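Local coordinates for protein ketol-acid reductoisomerase (NAD(+)) (uncultured archaeon GZfos26G2, PDB 4XDY) that catalyses the magnesium-dependent methyl migration and NADH-linked reduction of (S)-2-acetolactate to (R)-2,3-dihydroxy-isovalerate in branched-chain amino acid biosynthesis, at residues 32-36 with 64-68; 71-76 with 97-101. All blocks are in the same frame, centred on the assembly; numbering follows the deposited sequence. Where two conformers were deposited one is given.

Contact 1: 32-36 with 64-68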
ATOM      1  N   ALA A  32      -5.035  12.534 -20.958  1.00 21.62           N
ATOM      2  CA  ALA A  32      -5.997  12.981 -21.968  1.00 23.54           C
ATOM      3  C   ALA A  32      -7.422  13.178 -21.445  1.00 26.07           C
ATOM      4  O   ALA A  32      -8.078  14.193 -21.754  1.00 26.74           O
ATOM      5  CB  ALA A  32      -5.940  12.070 -23.199  1.00 25.19           C
ATOM      6  N   ASN A  33      -7.912  12.244 -20.653  1.00 25.43           N
ATOM      7  CA  ASN A  33      -9.233  12.339 -20.140  1.00 27.02           C
ATOM      8  C   ASN A  33      -9.378  13.349 -19.047  1.00 28.70           C
ATOM      9  O   ASN A  33     -10.415  13.989 -18.946  1.00 27.73           O
ATOM     10  CB  ASN A  33      -9.729  10.987 -19.688  1.00 25.93           C
ATOM     11  CG  ASN A  33     -10.173  10.125 -20.873  1.00 27.90           C
ATOM     12  OD1 ASN A  33     -11.250  10.361 -21.425  1.00 26.41           O
ATOM     13  ND2 ASN A  33      -9.306   9.206 -21.349  1.00 24.88           N
ATOM     14  N   CYS A  34      -8.339  13.554 -18.220  1.00 23.39           N
ATOM     15  CA  CYS A  34      -8.435  14.601 -17.207  1.00 24.03           C
ATOM     16  C   CYS A  34      -8.429  15.989 -17.884  1.00 24.70           C
ATOM     17  O   CYS A  34      -9.173  16.885 -17.457  1.00 25.61           O
ATOM     18  CB  CYS A  34      -7.304  14.472 -16.150  1.00 24.39           C
ATOM     19  SG  CYS A  34      -7.446  12.937 -15.186  1.00 25.44           S
ATOM     20  N   LEU A  35      -7.577  16.147 -18.886  1.00 24.44           N
ATOM     21  CA  LEU A  35      -7.480  17.378 -19.624  1.00 26.25           C
ATOM     22  C   LEU A  35      -8.828  17.670 -20.353  1.00 27.48           C
ATOM     23  O   LEU A  35      -9.371  18.777 -20.255  1.00 27.28           O
ATOM     24  CB  LEU A  35      -6.374  17.349 -20.629  1.00 24.65           C
ATOM     25  CG  LEU A  35      -4.937  17.500 -20.057  1.00 27.20           C
ATOM     26  CD1 LEU A  35      -3.910  17.089 -21.139  1.00 24.48           C
ATOM     27  CD2 LEU A  35      -4.628  18.897 -19.580  1.00 25.07           C
ATOM     28  N   LYS A  36      -9.335  16.656 -21.025  1.00 29.24           N
ATOM     29  CA  LYS A  36     -10.633  16.825 -21.737  1.00 31.84           C
ATOM     30  C   LYS A  36     -11.795  17.168 -20.766  1.00 31.25           C
ATOM     31  O   LYS A  36     -12.557  18.101 -20.996  1.00 33.54           O
ATOM     32  CB  LYS A  36     -10.918  15.629 -22.616  1.00 35.45           C
ATOM     33  CG  LYS A  36     -12.284  15.823 -23.335  1.00 39.23           C
ATOM     34  CD  LYS A  36     -12.569  14.835 -24.454  1.00 43.67           C
ATOM     35  CE  LYS A  36     -12.954  13.429 -23.995  1.00 44.65           C
ATOM     36  NZ  LYS A  36     -14.259  13.216 -23.284  1.00 45.97           N
ATOM     37  N   ASP A  64     -13.421   6.428 -26.772  1.00 34.86           N
ATOM     38  CA  ASP A  64     -13.541   7.319 -25.617  1.00 37.12           C
ATOM     39  C   ASP A  64     -13.857   8.750 -26.081  1.00 34.81           C
ATOM     40  O   ASP A  64     -13.925   9.686 -25.259  1.00 35.54           O
ATOM     41  CB  ASP A  64     -12.208   7.255 -24.799  1.00 34.06           C
ATOM     42  CG  ASP A  64     -12.011   5.940 -24.104  1.00 37.19           C
ATOM     43  OD1 ASP A  64     -13.023   5.200 -23.964  1.00 35.97           O
ATOM     44  OD2 ASP A  64     -10.873   5.617 -23.635  1.00 31.81           O
ATOM     45  N   GLY A  65     -14.008   8.926 -27.404  1.00 34.56           N
ATOM     46  CA  GLY A  65     -14.530  10.142 -27.968  1.00 38.01           C
ATOM     47  C   GLY A  65     -13.488  11.150 -28.362  1.00 36.44           C
ATOM     48  O   GLY A  65     -13.805  12.279 -28.510  1.00 37.21           O
ATOM     49  N   PHE A  66     -12.235  10.748 -28.551  1.00 34.14           N
ATOM     50  CA  PHE A  66     -11.203  11.670 -29.003  1.00 33.82           C
ATOM     51  C   PHE A  66     -11.068  11.731 -30.495  1.00 33.49           C
ATOM     52  O   PHE A  66     -11.300  10.751 -31.165  1.00 32.73           O
ATOM     53  CB  PHE A  66      -9.844  11.211 -28.407  1.00 32.04           C
ATOM     54  CG  PHE A  66      -9.754  11.457 -26.973  1.00 27.76           C
ATOM     55  CD1 PHE A  66      -9.274  12.680 -26.506  1.00 28.50           C
ATOM     56  CD2 PHE A  66     -10.175  10.523 -26.082  1.00 29.56           C
ATOM     57  CE1 PHE A  66      -9.241  12.948 -25.136  1.00 31.08           C
ATOM     58  CE2 PHE A  66     -10.144  10.787 -24.723  1.00 32.10           C
ATOM     59  CZ  PHE A  66      -9.655  11.980 -24.252  1.00 27.74           C
ATOM     60  N   GLU A  67     -10.588  12.855 -31.000  1.00 32.26           N
ATOM     61  CA  GLU A  67      -9.976  12.853 -32.305  1.00 32.61           C
ATOM     62  C   GLU A  67      -8.624  12.130 -32.277  1.00 33.90           C
ATOM     63  O   GLU A  67      -7.739  12.514 -31.508  1.00 32.50           O
ATOM     64  CB  GLU A  67      -9.822  14.271 -32.834  1.00 33.50           C
ATOM     65  CG  GLU A  67      -9.006  14.331 -34.097  1.00 38.45           C
ATOM     66  CD  GLU A  67      -8.945  15.713 -34.756  1.00 47.24           C
ATOM     67  OE1 GLU A  67      -9.146  16.744 -34.072  1.00 45.41           O
ATOM     68  OE2 GLU A  67      -8.671  15.740 -35.978  1.00 42.96           O
ATOM     69  N   VAL A  68      -8.440  11.154 -33.165  1.00 32.18           N
ATOM     70  CA  VAL A  68      -7.303  10.267 -33.149  1.00 32.28           C
ATOM     71  C   VAL A  68      -6.634  10.325 -34.504  1.00 36.14           C
ATOM     72  O   VAL A  68      -7.249  10.055 -35.533  1.00 33.20           O
ATOM     73  CB  VAL A  68      -7.726   8.831 -32.717  1.00 32.33           C
ATOM     74  CG1 VAL A  68      -6.528   7.896 -32.601  1.00 32.35           C
ATOM     75  CG2 VAL A  68      -8.547   8.866 -31.455  1.00 31.82           C
TER
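D64 stands at the end of helix 56-63 and points its CB toward residues 32-36. Its carboxylate works outside the two segments: OD2 bonds the hydroxyl of Y24, an NAD(+)-binding residue, and forms a salt bridge with K60. G65 closes the helix with a Schellman motif. At its positive phi (93°) a CB would jam against the carbonyl of D64. F66 makes most of the contact. K36 CE lies over one face of its ring, 4.0 Å from the centroid, a CH-pi contact; NZ is farther off, at most weakly attracted. A32 CB is on the other side of the ring plane, 3.9 Å from F66 CZ. At the edge, A32 O is 3.7 Å from F66 CZ and N33 OD1 is 3.5 Å from F66 CE2; N33 ND2 hydrogen-bonds D29 O. E67 and V68 lead away into strand 67-70. It pairs in parallel with strand 41-50, whose I44 touches A32 and F66. The contact sets helix 26-37 against the turn between helix 56-63 and strand 67-70.

Contact 2: 71-76 with 97-101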
ATOM      1  N   ILE A  71       0.612  10.032 -35.470  1.00 27.39           N
ATOM      2  CA  ILE A  71       1.468  10.914 -34.666  1.00 27.64           C
ATOM      3  C   ILE A  71       1.923  12.158 -35.442  1.00 29.18           C
ATOM      4  O   ILE A  71       1.899  13.283 -34.883  1.00 27.30           O
ATOM      5  CB  ILE A  71       2.676  10.132 -34.051  1.00 29.09           C
ATOM      6  CG1 ILE A  71       2.129   9.091 -33.058  1.00 28.75           C
ATOM      7  CG2 ILE A  71       3.713  11.069 -33.448  1.00 28.74           C
ATOM      8  CD1 ILE A  71       3.139   8.112 -32.508  1.00 30.10           C
ATOM      9  N   ASP A  72       2.370  11.993 -36.684  1.00 29.21           N
ATOM     10  CA  ASP A  72       2.764  13.171 -37.469  1.00 31.06           C
ATOM     11  C   ASP A  72       1.675  14.263 -37.623  1.00 31.44           C
ATOM     12  O   ASP A  72       1.951  15.458 -37.403  1.00 29.88           O
ATOM     13  CB  ASP A  72       3.404  12.793 -38.778  1.00 30.62           C
ATOM     14  CG  ASP A  72       2.446  12.132 -39.762  1.00 33.42           C
ATOM     15  OD1 ASP A  72       1.280  11.809 -39.436  1.00 33.36           O
ATOM     16  OD2 ASP A  72       2.931  11.962 -40.889  1.00 38.44           O
ATOM     17  N   LYS A  73       0.454  13.863 -37.916  1.00 31.91           N
ATOM     18  CA  LYS A  73      -0.663  14.842 -38.022  1.00 35.03           C
ATOM     19  C   LYS A  73      -1.047  15.408 -36.665  1.00 35.28           C
ATOM     20  O   LYS A  73      -1.477  16.532 -36.544  1.00 31.94           O
ATOM     21  CB  LYS A  73      -1.957  14.212 -38.605  1.00 35.91           C
ATOM     22  CG  LYS A  73      -1.877  13.515 -39.961  1.00 41.14           C
ATOM     23  CD  LYS A  73      -0.951  14.241 -40.901  1.00 49.76           C
ATOM     24  CE  LYS A  73      -1.124  13.723 -42.332  1.00 54.53           C
ATOM     25  NZ  LYS A  73      -0.512  14.736 -43.226  1.00 58.28           N
ATOM     26  N   ALA A  74      -0.945  14.605 -35.623  1.00 31.42           N
ATOM     27  CA  ALA A  74      -1.217  15.097 -34.292  1.00 28.79           C
ATOM     28  C   ALA A  74      -0.201  16.145 -33.870  1.00 25.97           C
ATOM     29  O   ALA A  74      -0.569  17.141 -33.242  1.00 30.47           O
ATOM     30  CB  ALA A  74      -1.243  13.935 -33.297  1.00 26.44           C
ATOM     31  N   ALA A  75       1.050  15.953 -34.227  1.00 25.61           N
ATOM     32  CA  ALA A  75       2.103  16.859 -33.852  1.00 27.98           C
ATOM     33  C   ALA A  75       1.915  18.211 -34.568  1.00 31.79           C
ATOM     34  O   ALA A  75       2.233  19.250 -34.042  1.00 29.24           O
ATOM     35  CB  ALA A  75       3.428  16.337 -34.234  1.00 27.49           C
ATOM     36  N   GLU A  76       1.456  18.130 -35.802  1.00 30.69           N
ATOM     37  CA  GLU A  76       1.124  19.322 -36.601  1.00 33.52           C
ATOM     38  C   GLU A  76       0.057  20.147 -35.911  1.00 31.62           C
ATOM     39  O   GLU A  76       0.194  21.349 -35.781  1.00 35.02           O
ATOM     40  CB  GLU A  76       0.666  18.878 -38.022  1.00 38.62           C
ATOM     41  CG  GLU A  76       0.677  20.004 -39.037  1.00 51.62           C
ATOM     42  CD  GLU A  76       0.711  19.522 -40.485  1.00 58.47           C
ATOM     43  OE1 GLU A  76       0.736  18.288 -40.778  1.00 61.18           O
ATOM     44  OE2 GLU A  76       0.735  20.422 -41.335  1.00 70.03           O
ATOM     45  N   GLN A  97       8.675  10.965 -36.709  1.00 24.91           N
ATOM     46  CA  GLN A  97       7.275  11.324 -36.811  1.00 26.17           C
ATOM     47  C   GLN A  97       6.922  12.686 -36.189  1.00 29.24           C
ATOM     48  O   GLN A  97       5.876  13.251 -36.528  1.00 30.46           O
ATOM     49  CB  GLN A  97       6.359  10.275 -36.253  1.00 28.99           C
ATOM     50  CG  GLN A  97       6.561   8.918 -36.895  1.00 28.01           C
ATOM     51  CD  GLN A  97       5.665   7.867 -36.287  1.00 28.70           C
ATOM     52  OE1 GLN A  97       6.170   6.800 -35.813  1.00 37.38           O
ATOM     53  NE2 GLN A  97       4.405   8.117 -36.240  1.00 26.43           N
ATOM     54  N   ILE A  98       7.791  13.184 -35.313  1.00 27.44           N
ATOM     55  CA  ILE A  98       7.435  14.364 -34.503  1.00 28.47           C
ATOM     56  C   ILE A  98       8.316  15.541 -34.895  1.00 26.36           C
ATOM     57  O   ILE A  98       7.783  16.628 -35.217  1.00 29.72           O
ATOM     58  CB  ILE A  98       7.544  14.127 -32.978  1.00 26.58           C
ATOM     59  CG1 ILE A  98       6.473  13.147 -32.508  1.00 25.10           C
ATOM     60  CG2 ILE A  98       7.417  15.474 -32.283  1.00 24.35           C
ATOM     61  CD1 ILE A  98       6.509  12.697 -31.062  1.00 29.05           C
ATOM     62  N   LYS A  99       9.621  15.340 -34.891  1.00 26.92           N
ATOM     63  CA  LYS A  99      10.592  16.377 -35.113  1.00 28.19           C
ATOM     64  C   LYS A  99      10.286  17.172 -36.403  1.00 34.84           C
ATOM     65  O   LYS A  99      10.299  18.393 -36.365  1.00 33.84           O
ATOM     66  CB  LYS A  99      12.006  15.845 -35.154  1.00 30.55           C
ATOM     67  CG  LYS A  99      13.062  16.945 -35.314  1.00 35.05           C
ATOM     68  CD  LYS A  99      14.448  16.375 -35.520  1.00 37.99           C
ATOM     69  CE  LYS A  99      15.272  17.321 -36.324  1.00 45.92           C
ATOM     70  NZ  LYS A  99      16.694  17.001 -36.115  1.00 51.84           N
ATOM     71  N   PRO A 100       9.949  16.501 -37.525  1.00 33.63           N
ATOM     72  CA  PRO A 100       9.670  17.358 -38.738  1.00 32.35           C
ATOM     73  C   PRO A 100       8.464  18.224 -38.685  1.00 31.99           C
ATOM     74  O   PRO A 100       8.341  19.134 -39.509  1.00 33.22           O
ATOM     75  CB  PRO A 100       9.499  16.314 -39.850  1.00 34.36           C
ATOM     76  CG  PRO A 100      10.342  15.123 -39.376  1.00 32.80           C
ATOM     77  CD  PRO A 100       9.943  15.070 -37.879  1.00 31.12           C
ATOM     78  N   GLN A 101       7.555  17.978 -37.755  0.70 30.19           N
ATOM     79  CA  GLN A 101       6.372  18.792 -37.575  0.70 30.78           C
ATOM     80  C   GLN A 101       6.557  19.878 -36.510  0.70 33.88           C
ATOM     81  O   GLN A 101       5.621  20.635 -36.216  0.70 34.12           O
ATOM     82  CB  GLN A 101       5.163  17.921 -37.225  0.70 35.47           C
ATOM     83  CG  GLN A 101       5.066  16.636 -38.069  0.70 38.96           C
ATOM     84  CD  GLN A 101       5.217  16.942 -39.540  0.70 38.12           C
ATOM     85  OE1 GLN A 101       6.255  16.645 -40.192  0.70 35.73           O
ATOM     86  NE2 GLN A 101       4.217  17.638 -40.054  0.70 43.17           N
TER
HETATM   87  O   HOH W   1       1.835   7.220 -35.849  1.00 29.49           O
HETATM   88  O   HOH W   2       3.090   9.652 -38.109  1.00 31.95           O
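This is a helix-to-helix contact within the Rossmann domain, partly buried and mostly apolar on its inner side. The first turns of helix 71-77 meet the end of helix 90-98 and the short 3-10 turn that follows it. The backbones come very close: the CA atoms of D72 and Q97 are 4.9 Å apart, and those of E76 and Q101 are 5.4 Å apart. D72 CA sits 3.3 Å from Q97 O in a CA-H...O contact. A75 has just a methyl group, and its CB packs 3.8 Å from Q101 CB.

On the inner side, I71 CG2 meets I98 CG1 at 3.6 Å. This pair faces the central parallel sheet. I71 and A75 also rest on M22 of strand 18-22, and I98 rests on V81 and I83 of strand 80-83. The I71 side chain is about 5 Å from the bound NADH at the nearest atoms, so the contact lies close to the cofactor.

On the outer side, D72 O is 3.4 Å from Q101 CG. K106 NZ hydrogen-bonds E76 O.

The start of helix 71-77 has backbone amides with no earlier turn to bond to. Q97 helps through two waters. Its NE2 gives a hydrogen bond to each, at 2.7 Å to water 1 and 2.8 Å to water 2. Water 1 also accepts from I71 N at 3.1 Å, and water 2 accepts from D72 N at 2.8 Å.

Both contacts lie in the N-terminal Rossmann domain, on the same side of the chain's centre, with their centres about 18 Å apart. They come in series along the chain: contact 1 closes at V68, and contact 2 opens at I71. The join is direct, because strand 67-70 runs straight into helix 71-77. Beyond this adjoining in sequence the two do not touch. Contact 1 sets helix 26-37 against the residues leading into strand 67-70. Contact 2 sets the next helix against the end of helix 90-98. One strand-helix unit of the fold that binds NAD(+) thus meets helix 26-37 just before its strand and helix 90-98 just after it.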